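PDB 5L2P: arylesterase from Sulfolobus solfataricus, which hydrolyses aromatic esters, p-nitrophenyl fatty acid esters and aryl dialkyl phosphates such as paraoxon, with a broad substrate range. Local coordinates for residues N75-H80 / D148-F153; S104-V109 / L300-F305; T177-V182 / N239-I244; I70-N75 / L143-D148; P63-S68 / S90-D95. All coordinates share one frame; numbering follows the deposited sequence.

Interaction 1. Residues N75-H80 / D148-F153; sequences NGLVMH and DKIATF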
# COMPACT_ATOMS: atom_id res chain seq x y z
N ASN A 75 25.41 24.75 22.02
CA ASN A 75 25.42 24.13 23.34
C ASN A 75 24.34 23.06 23.51
O ASN A 75 23.91 22.80 24.61
CB ASN A 75 25.35 25.20 24.44
CG ASN A 75 24.15 26.14 24.29
OD1 ASN A 75 23.38 26.03 23.35
ND2 ASN A 75 24.00 27.08 25.22
N GLY A 76 23.95 22.42 22.42
CA GLY A 76 23.04 21.30 22.48
C GLY A 76 23.67 19.99 22.84
O GLY A 76 24.89 19.85 22.82
N LEU A 77 22.83 19.03 23.21
CA LEU A 77 23.26 17.71 23.60
C LEU A 77 22.34 16.65 23.03
O LEU A 77 21.14 16.78 23.09
CB LEU A 77 23.27 17.59 25.12
CG LEU A 77 23.51 16.19 25.71
CD1 LEU A 77 24.93 15.76 25.47
CD2 LEU A 77 23.11 16.11 27.18
N VAL A 78 22.94 15.59 22.47
CA VAL A 78 22.19 14.48 21.92
C VAL A 78 22.53 13.20 22.66
O VAL A 78 23.68 12.78 22.65
CB VAL A 78 22.50 14.30 20.44
CG1 VAL A 78 21.77 13.07 19.87
CG2 VAL A 78 22.11 15.57 19.66
N MET A 79 21.54 12.61 23.32
CA MET A 79 21.70 11.31 23.97
C MET A 79 21.46 10.23 22.94
O MET A 79 20.40 10.21 22.29
CB MET A 79 20.72 11.13 25.09
CG MET A 79 20.80 12.17 26.19
SD MET A 79 22.34 12.14 27.08
CE MET A 79 22.41 10.48 27.71
N HIS A 80 22.42 9.32 22.81
CA HIS A 80 22.34 8.30 21.79
C HIS A 80 22.21 6.92 22.43
O HIS A 80 23.08 6.50 23.18
CB HIS A 80 23.59 8.37 20.90
CG HIS A 80 23.62 7.33 19.81
ND1 HIS A 80 24.78 7.01 19.13
CD2 HIS A 80 22.65 6.53 19.30
CE1 HIS A 80 24.53 6.07 18.24
NE2 HIS A 80 23.24 5.77 18.31
N ASP A 148 17.94 23.13 28.43
CA ASP A 148 16.73 23.05 27.59
C ASP A 148 17.04 22.69 26.12
O ASP A 148 16.15 22.82 25.25
CB ASP A 148 15.84 24.32 27.71
CG ASP A 148 16.55 25.59 27.24
OD1 ASP A 148 16.85 25.68 26.02
OD2 ASP A 148 16.77 26.49 28.08
N LYS A 149 18.27 22.22 25.86
CA LYS A 149 18.65 21.76 24.52
C LYS A 149 19.16 20.32 24.51
O LYS A 149 20.13 19.99 23.85
CB LYS A 149 19.69 22.68 23.89
CG LYS A 149 19.23 24.08 23.60
CD LYS A 149 20.39 24.86 23.01
CE LYS A 149 20.12 26.33 22.75
NZ LYS A 149 18.96 26.48 21.87
N ILE A 150 18.47 19.45 25.23
CA ILE A 150 18.78 18.03 25.29
C ILE A 150 17.85 17.24 24.36
O ILE A 150 16.62 17.24 24.55
CB ILE A 150 18.67 17.49 26.73
CG1 ILE A 150 19.58 18.33 27.65
CG2 ILE A 150 19.03 16.01 26.77
CD1 ILE A 150 19.55 17.91 29.12
N ALA A 151 18.42 16.53 23.39
CA ALA A 151 17.64 15.68 22.48
C ALA A 151 18.03 14.21 22.65
O ALA A 151 19.14 13.90 23.12
CB ALA A 151 17.89 16.09 21.05
N THR A 152 17.12 13.30 22.26
CA THR A 152 17.39 11.90 22.24
C THR A 152 17.38 11.31 20.83
O THR A 152 16.65 11.77 19.96
CB THR A 152 16.41 11.14 23.12
OG1 THR A 152 15.07 11.43 22.74
CG2 THR A 152 16.65 11.47 24.62
N PHE A 153 18.21 10.28 20.60
CA PHE A 153 18.37 9.66 19.30
C PHE A 153 18.61 8.16 19.49
O PHE A 153 19.24 7.74 20.45
CB PHE A 153 19.53 10.32 18.59
CG PHE A 153 19.93 9.67 17.31
CD1 PHE A 153 20.86 8.62 17.32
CD2 PHE A 153 19.42 10.11 16.09
CE1 PHE A 153 21.25 8.00 16.14
CE2 PHE A 153 19.79 9.49 14.89
CZ PHE A 153 20.73 8.44 14.93
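Parallel strands 77-80 and 150-153 in the middle of the α/β-hydrolase sheet are well packed and buried at their C-terminal end. There H80 and F153, each with CG anti to the backbone N, run alongside one another as an offset edge-to-face pair. The edge of F153, the residue that buries most surface, is turned toward the imidazole face with the ring planes at 69°, and F153 CD1 stands 3.4 Å from H80 CD2. Two outside bonds fix the imidazole's rotation, ND1 to S98 OG and NE2 to E94 OE1. An alanine at H80 would remove the ring and both its bonds, and would probably loosen the packing of F153 and the hold of S98 and E94 on the strand. Behind the rings, V78 CG1 leans on F153 CB at 3.8 Å. Four backbone bonds join the strands, the straightest from A151 N to L77 O (2.7 Å, 176°). The N-terminal end is looser and partly exposed. Here the methylenes of K149 cross N75, CD lying 3.2 Å from N75 OD1, before a bend at chi4 carries NZ to F305 O. Helix 124-138 covers the face bearing L77, M79, I150 and T152, while strands 108-112 and 178-182 flank the pair in the sheet.

Interaction 2. Residues S104-V109 / L300-F305; sequences SCECTV and LLKDIF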
# COMPACT_ATOMS: atom_id res chain seq x y z
N SER A 104 27.77 16.52 12.43
CA SER A 104 26.66 17.12 11.69
C SER A 104 25.89 18.09 12.57
O SER A 104 25.54 19.18 12.15
CB SER A 104 25.70 16.06 11.22
OG SER A 104 26.31 15.19 10.31
N CYS A 105 25.61 17.66 13.80
CA CYS A 105 24.97 18.52 14.80
C CYS A 105 25.86 19.67 15.25
O CYS A 105 25.37 20.71 15.67
CB CYS A 105 24.61 17.71 16.05
SG CYS A 105 23.26 16.56 15.78
N GLU A 106 27.18 19.43 15.21
CA GLU A 106 28.19 20.35 15.73
C GLU A 106 27.96 20.57 17.21
O GLU A 106 28.01 21.71 17.73
CB GLU A 106 28.19 21.66 14.94
CG GLU A 106 28.62 21.45 13.49
CD GLU A 106 28.44 22.69 12.63
OE1 GLU A 106 28.58 23.82 13.16
OE2 GLU A 106 28.14 22.51 11.42
N CYS A 107 27.70 19.45 17.90
CA CYS A 107 27.43 19.48 19.31
C CYS A 107 27.85 18.20 19.96
O CYS A 107 28.17 17.23 19.32
CB CYS A 107 25.93 19.72 19.54
SG CYS A 107 24.91 18.23 19.38
N THR A 108 27.79 18.19 21.28
CA THR A 108 28.20 17.05 22.09
C THR A 108 27.20 15.89 22.00
O THR A 108 25.99 16.10 22.00
CB THR A 108 28.26 17.48 23.55
OG1 THR A 108 28.94 18.75 23.67
CG2 THR A 108 28.90 16.36 24.41
N VAL A 109 27.72 14.68 21.90
CA VAL A 109 26.89 13.48 21.83
C VAL A 109 27.34 12.51 22.92
O VAL A 109 28.55 12.32 23.12
CB VAL A 109 27.02 12.82 20.46
CG1 VAL A 109 26.34 11.46 20.43
CG2 VAL A 109 26.47 13.73 19.37
N LEU A 300 18.89 19.03 10.95
CA LEU A 300 17.64 19.40 11.60
C LEU A 300 17.80 19.66 13.07
O LEU A 300 17.25 20.62 13.59
CB LEU A 300 16.58 18.32 11.39
CG LEU A 300 16.12 18.17 9.93
CD1 LEU A 300 15.18 16.97 9.84
CD2 LEU A 300 15.45 19.44 9.43
N LEU A 301 18.56 18.81 13.77
CA LEU A 301 18.88 19.06 15.19
C LEU A 301 19.67 20.33 15.41
O LEU A 301 19.39 21.12 16.32
CB LEU A 301 19.65 17.90 15.78
CG LEU A 301 18.83 16.61 15.96
CD1 LEU A 301 19.76 15.50 16.39
CD2 LEU A 301 17.71 16.78 17.00
N LYS A 302 20.67 20.53 14.56
CA LYS A 302 21.47 21.76 14.59
C LYS A 302 20.56 22.99 14.45
O LYS A 302 20.72 23.97 15.13
CB LYS A 302 22.48 21.72 13.45
CG LYS A 302 23.32 22.97 13.30
CD LYS A 302 24.17 22.82 12.06
CE LYS A 302 24.86 24.11 11.69
NZ LYS A 302 25.69 23.90 10.48
N ASP A 303 19.58 22.88 13.58
CA ASP A 303 18.60 23.93 13.38
C ASP A 303 17.69 24.15 14.57
O ASP A 303 17.33 25.27 14.87
CB ASP A 303 17.76 23.61 12.15
CG ASP A 303 17.17 24.78 11.57
OD1 ASP A 303 16.19 25.22 12.17
OD2 ASP A 303 17.70 25.24 10.54
N ILE A 304 17.31 23.09 15.25
CA ILE A 304 16.57 23.23 16.50
C ILE A 304 17.44 23.81 17.62
O ILE A 304 16.95 24.54 18.45
CB ILE A 304 16.02 21.86 16.95
CG1 ILE A 304 14.91 21.40 16.01
CG2 ILE A 304 15.49 21.91 18.38
CD1 ILE A 304 14.61 19.92 16.08
N PHE A 305 18.73 23.48 17.66
CA PHE A 305 19.65 24.00 18.67
C PHE A 305 20.02 25.46 18.49
O PHE A 305 20.27 26.14 19.49
CB PHE A 305 20.93 23.16 18.78
CG PHE A 305 20.71 21.76 19.29
CD1 PHE A 305 19.79 21.49 20.29
CD2 PHE A 305 21.44 20.71 18.76
CE1 PHE A 305 19.58 20.20 20.76
CE2 PHE A 305 21.24 19.41 19.20
CZ PHE A 305 20.32 19.15 20.21
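In this α/β-hydrolase fold the C-terminal helix, represented here by 300-305, packs against the place where helix 95-105 ends and the chain turns into strand 108-112. E106, the first residue to leave helical angles, has a positive phi (60°), and C107 after it points its side chain toward the C-terminal helix. The two cysteines reach that helix by different torsions. C105 holds SG anti to its carbonyl carbon, beside the backbone N, and sets the sulfur 3.7 Å from L301 CD1. C107 instead places SG in the crowded position between backbone N and carbonyl carbon (chi1 81°), which aims it at F305. The result is a Cys sulfur-aromatic contact in which SG approaches the ring obliquely, 4.9 Å from its centroid. L301 and F305 are one helical turn apart and have the same first torsion, CG anti to the carbonyl carbon; both project from the same side of the helix, L301 to C105 and F305 to C107, and each also touches V78 of the neighbouring strand 77-81. K302 works at the more open margin. Its chain, CG anti to the backbone N and every later torsion extended, runs past the carbonyl ends of S104 and C105, CB lying 3.8 Å from C105 O. E106 crosses it obliquely and divides its carboxylate, OE1 bonding to T73 OG1 while OE2 turns to the lysine. The ion pair is therefore made by one oxygen, E106 OE2, which K302 NZ meets at 3.0 Å from above the carboxylate plane.

Interaction 3. Residues T177-V182 / N239-I244; sequences TAQVPV and NLPQAI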
# COMPACT_ATOMS: atom_id res chain seq x y z
N THR A 177 14.18 18.71 24.23
CA THR A 177 13.87 19.58 23.11
C THR A 177 13.42 18.81 21.89
O THR A 177 12.62 19.32 21.10
CB THR A 177 15.05 20.54 22.78
OG1 THR A 177 14.64 21.46 21.76
CG2 THR A 177 16.26 19.79 22.28
N ALA A 178 13.91 17.58 21.73
CA ALA A 178 13.60 16.76 20.56
C ALA A 178 13.80 15.27 20.80
O ALA A 178 14.47 14.86 21.74
CB ALA A 178 14.45 17.20 19.39
N GLN A 179 13.17 14.46 19.95
CA GLN A 179 13.35 13.00 19.96
C GLN A 179 13.48 12.50 18.53
O GLN A 179 12.73 12.92 17.63
CB GLN A 179 12.16 12.32 20.65
CG GLN A 179 10.81 12.64 20.02
CD GLN A 179 9.72 11.77 20.60
OE1 GLN A 179 9.93 10.55 20.84
NE2 GLN A 179 8.53 12.37 20.85
N VAL A 180 14.43 11.59 18.32
CA VAL A 180 14.69 11.07 17.00
C VAL A 180 14.74 9.55 17.00
O VAL A 180 15.81 8.97 16.98
CB VAL A 180 15.99 11.65 16.42
CG1 VAL A 180 16.16 11.28 14.96
CG2 VAL A 180 15.96 13.17 16.54
N PRO A 181 13.55 8.90 17.00
CA PRO A 181 13.51 7.46 16.83
C PRO A 181 13.66 7.08 15.37
O PRO A 181 12.83 7.45 14.53
CB PRO A 181 12.13 7.07 17.37
CG PRO A 181 11.31 8.30 17.25
CD PRO A 181 12.21 9.48 17.19
N VAL A 182 14.72 6.34 15.07
CA VAL A 182 14.97 5.85 13.74
C VAL A 182 14.61 4.36 13.71
O VAL A 182 15.01 3.58 14.57
CB VAL A 182 16.44 6.03 13.39
CG1 VAL A 182 16.77 5.44 12.02
CG2 VAL A 182 16.80 7.50 13.46
N ASN A 239 2.12 16.48 24.45
CA ASN A 239 3.14 17.09 25.31
C ASN A 239 4.43 16.28 25.34
O ASN A 239 5.10 16.19 26.36
CB ASN A 239 2.60 17.28 26.73
CG ASN A 239 1.50 18.32 26.81
OD1 ASN A 239 1.51 19.32 26.08
ND2 ASN A 239 0.56 18.11 27.73
N LEU A 240 4.75 15.69 24.21
CA LEU A 240 5.97 15.00 24.03
C LEU A 240 6.84 15.87 23.16
O LEU A 240 6.35 16.78 22.50
CB LEU A 240 5.73 13.63 23.37
CG LEU A 240 5.07 12.59 24.26
CD1 LEU A 240 4.87 11.32 23.45
CD2 LEU A 240 5.91 12.26 25.48
N PRO A 241 8.16 15.58 23.14
CA PRO A 241 9.05 16.45 22.40
C PRO A 241 8.81 16.39 20.89
O PRO A 241 8.39 15.38 20.35
CB PRO A 241 10.46 15.96 22.79
CG PRO A 241 10.29 14.70 23.51
CD PRO A 241 8.88 14.58 23.95
N GLN A 242 9.09 17.49 20.23
CA GLN A 242 9.15 17.54 18.79
C GLN A 242 9.93 16.32 18.23
O GLN A 242 11.08 16.02 18.68
CB GLN A 242 9.85 18.86 18.42
CG GLN A 242 10.06 19.12 16.95
CD GLN A 242 10.75 20.46 16.71
OE1 GLN A 242 11.24 21.11 17.65
NE2 GLN A 242 10.78 20.90 15.44
N ALA A 243 9.33 15.64 17.25
CA ALA A 243 9.86 14.36 16.77
C ALA A 243 10.35 14.33 15.33
O ALA A 243 9.75 14.93 14.46
CB ALA A 243 8.81 13.28 16.96
N ILE A 244 11.42 13.59 15.09
CA ILE A 244 11.83 13.22 13.75
C ILE A 244 11.81 11.69 13.70
O ILE A 244 12.72 11.06 14.19
CB ILE A 244 13.23 13.75 13.43
CG1 ILE A 244 13.22 15.28 13.51
CG2 ILE A 244 13.68 13.31 12.04
CD1 ILE A 244 14.58 15.94 13.50
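The carboxamide of Q179 is the flat group that carries the side-chain part of this contact, and it is sandwiched: A243 CB stands over one face, and the P241 ring carbons CG and CD lie on the opposite face. NE2 donates in the amide plane to P241 O at 3.1 Å with an almost straight N-H (172°), meeting the carbonyl on a lone pair. The first torsion puts CG in the crowded position between backbone N and carbonyl carbon, and an extended chain then carries the amide back to P241, ahead of strand 242-244. The proline ring is set across the glutamine chain, P241 CD 3.8 Å from Q179 NE2. OE1 has a weak bond to S166 of helix 157-171. A243 CB packs against Q179 CG at 3.7 Å. Backbone bonds bracket the same residue: Q179 N reaches Q242 O and I244 N reaches Q179 O, both 2.9 Å. One residue on, V180 and I244 run alongside one another, with V180 CG1 4.1 Å from I244 CB. Parallel pairing of this kind is typical of the central α/β-hydrolase sheet, in which P181 comes within about 9 Å, side chain to side chain, of S156, the inferred nucleophile.

Interaction 4. Residues I70-N75 / L143-D148; sequences IKRTNN and LGIDKD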
# COMPACT_ATOMS: atom_id res chain seq x y z
N ILE A 70 34.30 17.91 15.79
CA ILE A 70 35.44 18.59 15.18
C ILE A 70 35.29 20.09 15.35
O ILE A 70 36.24 20.78 15.69
CB ILE A 70 35.54 18.28 13.65
CG1 ILE A 70 35.93 16.83 13.41
CG2 ILE A 70 36.58 19.16 12.98
CD1 ILE A 70 37.35 16.46 13.82
N LYS A 71 34.09 20.60 15.07
CA LYS A 71 33.76 22.02 15.24
C LYS A 71 32.49 22.09 16.08
O LYS A 71 31.43 21.60 15.66
CB LYS A 71 33.53 22.73 13.89
CG LYS A 71 34.40 22.22 12.74
CD LYS A 71 34.71 23.28 11.65
CE LYS A 71 35.96 22.97 10.80
NZ LYS A 71 35.74 21.93 9.73
N ARG A 72 32.59 22.73 17.25
CA ARG A 72 31.44 22.89 18.13
C ARG A 72 30.86 24.29 17.99
O ARG A 72 31.51 25.25 18.32
CB ARG A 72 31.89 22.66 19.57
CG ARG A 72 30.76 22.42 20.55
CD ARG A 72 31.28 22.24 21.96
NE ARG A 72 30.16 22.08 22.88
CZ ARG A 72 30.26 21.83 24.18
NH1 ARG A 72 31.45 21.70 24.74
NH2 ARG A 72 29.16 21.72 24.92
N THR A 73 29.62 24.40 17.51
CA THR A 73 29.00 25.69 17.25
C THR A 73 27.69 25.91 18.03
O THR A 73 27.04 26.95 17.84
CB THR A 73 28.66 25.86 15.77
OG1 THR A 73 27.79 24.79 15.38
CG2 THR A 73 29.90 25.82 14.94
N ASN A 74 27.29 24.95 18.87
CA ASN A 74 26.15 25.18 19.76
C ASN A 74 26.27 24.40 21.07
O ASN A 74 27.13 23.51 21.20
CB ASN A 74 24.84 24.85 19.05
CG ASN A 74 24.71 23.40 18.70
OD1 ASN A 74 24.47 22.56 19.56
ND2 ASN A 74 24.88 23.08 17.42
N ASN A 75 25.41 24.75 22.02
CA ASN A 75 25.42 24.13 23.34
C ASN A 75 24.34 23.06 23.51
O ASN A 75 23.91 22.80 24.61
CB ASN A 75 25.35 25.20 24.44
CG ASN A 75 24.15 26.14 24.29
OD1 ASN A 75 23.38 26.03 23.35
ND2 ASN A 75 24.00 27.08 25.22
N LEU A 143 29.43 19.84 31.31
CA LEU A 143 29.48 19.44 29.91
C LEU A 143 29.45 20.64 28.94
O LEU A 143 29.68 20.50 27.77
CB LEU A 143 28.35 18.46 29.61
CG LEU A 143 28.33 17.18 30.48
CD1 LEU A 143 27.01 16.42 30.41
CD2 LEU A 143 29.45 16.22 30.09
N GLY A 144 29.18 21.83 29.45
CA GLY A 144 29.01 23.01 28.63
C GLY A 144 27.76 22.97 27.73
O GLY A 144 27.79 23.42 26.58
N ILE A 145 26.66 22.45 28.26
CA ILE A 145 25.45 22.35 27.48
C ILE A 145 24.29 23.05 28.17
O ILE A 145 24.26 23.18 29.40
CB ILE A 145 25.07 20.88 27.17
CG1 ILE A 145 24.91 20.07 28.44
CG2 ILE A 145 26.17 20.22 26.34
CD1 ILE A 145 23.67 19.21 28.44
N ASP A 146 23.33 23.47 27.35
CA ASP A 146 22.08 24.07 27.81
C ASP A 146 21.13 22.96 28.27
O ASP A 146 20.91 22.00 27.56
CB ASP A 146 21.48 24.92 26.69
CG ASP A 146 20.17 25.66 27.10
OD1 ASP A 146 19.63 25.43 28.21
OD2 ASP A 146 19.67 26.48 26.29
N LYS A 147 20.58 23.09 29.47
CA LYS A 147 19.60 22.16 29.98
C LYS A 147 18.33 22.07 29.13
O LYS A 147 17.70 21.02 29.10
CB LYS A 147 19.21 22.50 31.41
CG LYS A 147 20.26 22.16 32.46
CD LYS A 147 19.78 22.60 33.84
CE LYS A 147 20.83 22.37 34.90
NZ LYS A 147 20.43 22.99 36.20
N ASP A 148 17.94 23.13 28.43
CA ASP A 148 16.73 23.05 27.59
C ASP A 148 17.04 22.69 26.12
O ASP A 148 16.15 22.82 25.25
CB ASP A 148 15.84 24.32 27.71
CG ASP A 148 16.55 25.59 27.24
OD1 ASP A 148 16.85 25.68 26.02
OD2 ASP A 148 16.77 26.49 28.08
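A Schellman motif ends helix 140-143, and the loop that follows it meets the loop leading from strand 61-68 into strand 77-81. G144, with a positive phi of 67°, is the C-prime residue of that motif, and R72 takes the carbonyl of L143 just before it. Its chain, CG anti to the backbone N and extended as far as NE, brings R72 NH2 to L143 O at 3.1 Å, the oxygen lying at the guanidinium edge and being met on a lone pair. R72 NH2 also passes I145 CG2 at 3.6 Å. The loops are joined again where D146 N donates to N75 O over 2.9 Å. Beside that bond the N75 side chain crosses D146 obliquely, ND2 resting 3.6 Å from D146 CB. A glycine at N75 would take away the carboxamide lying against D146, and would probably let the loop edge move more, though the backbone bond could remain. An Asx turn follows, in which D146 OD1 accepts from D148 N at 2.9 Å, met from above the carboxylate plane. With the D148 carboxylate alongside, the two acids may raise each other's pKa. What results is a surface junction of two loops, defined by a Schellman helix end followed by an Asx turn.

Interaction 5. Residues P63-S68 / S90-D95; sequences PIRIYS and SIETED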
# COMPACT_ATOMS: atom_id res chain seq x y z
N PRO A 63 28.30 2.54 31.78
CA PRO A 63 29.34 3.14 30.93
C PRO A 63 28.75 4.09 29.88
O PRO A 63 27.71 3.80 29.31
CB PRO A 63 30.02 1.93 30.25
CG PRO A 63 29.49 0.73 30.94
CD PRO A 63 28.15 1.10 31.53
N ILE A 64 29.42 5.21 29.64
CA ILE A 64 29.08 6.12 28.58
C ILE A 64 30.31 6.56 27.81
O ILE A 64 31.42 6.42 28.29
CB ILE A 64 28.33 7.37 29.12
CG1 ILE A 64 29.18 8.10 30.14
CG2 ILE A 64 27.02 6.96 29.76
CD1 ILE A 64 28.60 9.47 30.49
N ARG A 65 30.09 7.07 26.60
CA ARG A 65 31.16 7.70 25.83
C ARG A 65 30.67 9.09 25.42
O ARG A 65 29.60 9.24 24.86
CB ARG A 65 31.50 6.87 24.61
CG ARG A 65 32.78 7.34 23.90
CD ARG A 65 33.13 6.55 22.63
NE ARG A 65 33.28 5.11 22.81
CZ ARG A 65 34.39 4.51 23.17
NH1 ARG A 65 35.49 5.22 23.39
NH2 ARG A 65 34.41 3.20 23.30
N ILE A 66 31.47 10.11 25.72
CA ILE A 66 31.18 11.48 25.34
C ILE A 66 31.96 11.84 24.08
O ILE A 66 33.21 11.74 24.07
CB ILE A 66 31.64 12.50 26.39
CG1 ILE A 66 31.35 12.05 27.84
CG2 ILE A 66 31.00 13.86 26.10
CD1 ILE A 66 29.94 11.50 28.06
N TYR A 67 31.23 12.28 23.03
CA TYR A 67 31.85 12.71 21.78
C TYR A 67 31.84 14.21 21.67
O TYR A 67 30.81 14.81 21.82
CB TYR A 67 31.13 12.13 20.58
CG TYR A 67 31.07 10.64 20.52
CD1 TYR A 67 30.17 9.91 21.29
CD2 TYR A 67 31.88 9.94 19.67
CE1 TYR A 67 30.13 8.51 21.21
CE2 TYR A 67 31.86 8.56 19.61
CZ TYR A 67 30.97 7.86 20.38
OH TYR A 67 30.87 6.50 20.28
N SER A 68 33.00 14.81 21.40
CA SER A 68 33.08 16.22 21.11
C SER A 68 33.33 16.39 19.63
O SER A 68 34.20 15.73 19.10
CB SER A 68 34.22 16.87 21.85
OG SER A 68 34.11 16.64 23.22
N SER A 90 26.15 -2.14 21.35
CA SER A 90 26.85 -1.37 22.37
C SER A 90 27.19 0.02 21.83
O SER A 90 26.83 0.37 20.70
CB SER A 90 28.16 -2.09 22.80
OG SER A 90 29.09 -2.12 21.74
N ILE A 91 27.93 0.79 22.63
CA ILE A 91 28.57 2.00 22.18
C ILE A 91 29.51 1.77 20.99
O ILE A 91 29.56 2.59 20.08
CB ILE A 91 29.36 2.65 23.33
CG1 ILE A 91 28.39 3.11 24.41
CG2 ILE A 91 30.13 3.87 22.84
CD1 ILE A 91 29.05 3.32 25.76
N GLU A 92 30.23 0.65 20.98
CA GLU A 92 31.15 0.37 19.88
C GLU A 92 30.42 0.09 18.56
O GLU A 92 30.89 0.44 17.48
CB GLU A 92 32.03 -0.85 20.24
CG GLU A 92 32.95 -0.59 21.42
CD GLU A 92 34.12 0.36 21.09
OE1 GLU A 92 34.32 0.74 19.90
OE2 GLU A 92 34.87 0.75 22.03
N THR A 93 29.29 -0.57 18.65
CA THR A 93 28.56 -0.99 17.44
C THR A 93 27.94 0.19 16.67
O THR A 93 27.83 0.12 15.45
CB THR A 93 27.44 -2.00 17.76
OG1 THR A 93 26.49 -1.39 18.63
CG2 THR A 93 28.03 -3.27 18.38
N GLU A 94 27.57 1.25 17.38
CA GLU A 94 27.09 2.45 16.76
C GLU A 94 28.02 3.65 16.98
O GLU A 94 27.60 4.81 16.91
CB GLU A 94 25.66 2.74 17.26
CG GLU A 94 24.66 1.78 16.63
CD GLU A 94 23.20 2.04 17.00
OE1 GLU A 94 22.83 3.20 17.34
OE2 GLU A 94 22.42 1.06 16.97
N ASP A 95 29.30 3.38 17.21
CA ASP A 95 30.31 4.44 17.38
C ASP A 95 30.41 5.34 16.15
O ASP A 95 30.49 6.56 16.27
CB ASP A 95 31.66 3.78 17.69
CG ASP A 95 32.77 4.80 17.94
OD1 ASP A 95 32.90 5.32 19.07
OD2 ASP A 95 33.54 5.09 17.01
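I91, R65 and Y67 bury the most surface where the side of strand 63-68 that carries R65 and Y67 meets the loop preceding helix 95-105. I91 is the apolar centre. Its CG2, anti to the backbone N, faces R65, 3.4 Å from NE and at the guanidinium edge, while CD1 reaches along the strand to 4.0 Å from I64 CA. R65 starts with CG anti to its backbone N, then bends so that the guanidinium folds past I91 toward the acids. NH2 forms a salt bridge with E92 OE2 at 2.8 Å, the guanidinium and carboxylate planes being 68° apart. Both chains bend to meet, R65 at chi3 and E92 at chi2. R65 has a second acid, D52, on NH1. D95 OD1 adds a long charge contact to R65 NE, 3.8 Å away and off to one side of the guanidinium plane, so that no N-H points at it. Y67 uses that oxygen more directly: its hydroxyl donates to D95 OD1 at 2.6 Å, approaching from above the carboxylate, with D95 OD1 near the plane of the phenol ring at its edge. The other oxygen, OD2, pairs with R99. Two acids and an arginine thus form a salt-bridge network, with Y67 joined to it through D95 OD1, at the start of a helix whose N-cap residue, E94, bonds through OE2 to the backbone N of G83 in the putative oxyanion-hole motif.

Interactions 1 and 3 are the core contacts: both pair parallel strands of one sheet, and they are joined across the T152-V180 and I150-T177 backbone bonds. To the shared backbone bonds interaction 1 adds an aromatic pair, interaction 3 a glutamine amide bond. Interaction 2, partly buried, adds a helix and sulfur-rich packing over strands of that sheet, with K149 NZ of interaction 1 bonded to F305 O. Interaction 4 is the surface contact, where loop carbonyls and an arginine replace apolar packing; it shares N75 and D148 with interaction 1, and its T73 bonds to E106 of interaction 2. Interaction 5, partly buried near the sheet's antiparallel edge, combines salt bridges with an isoleucine; E94 ties it to H80.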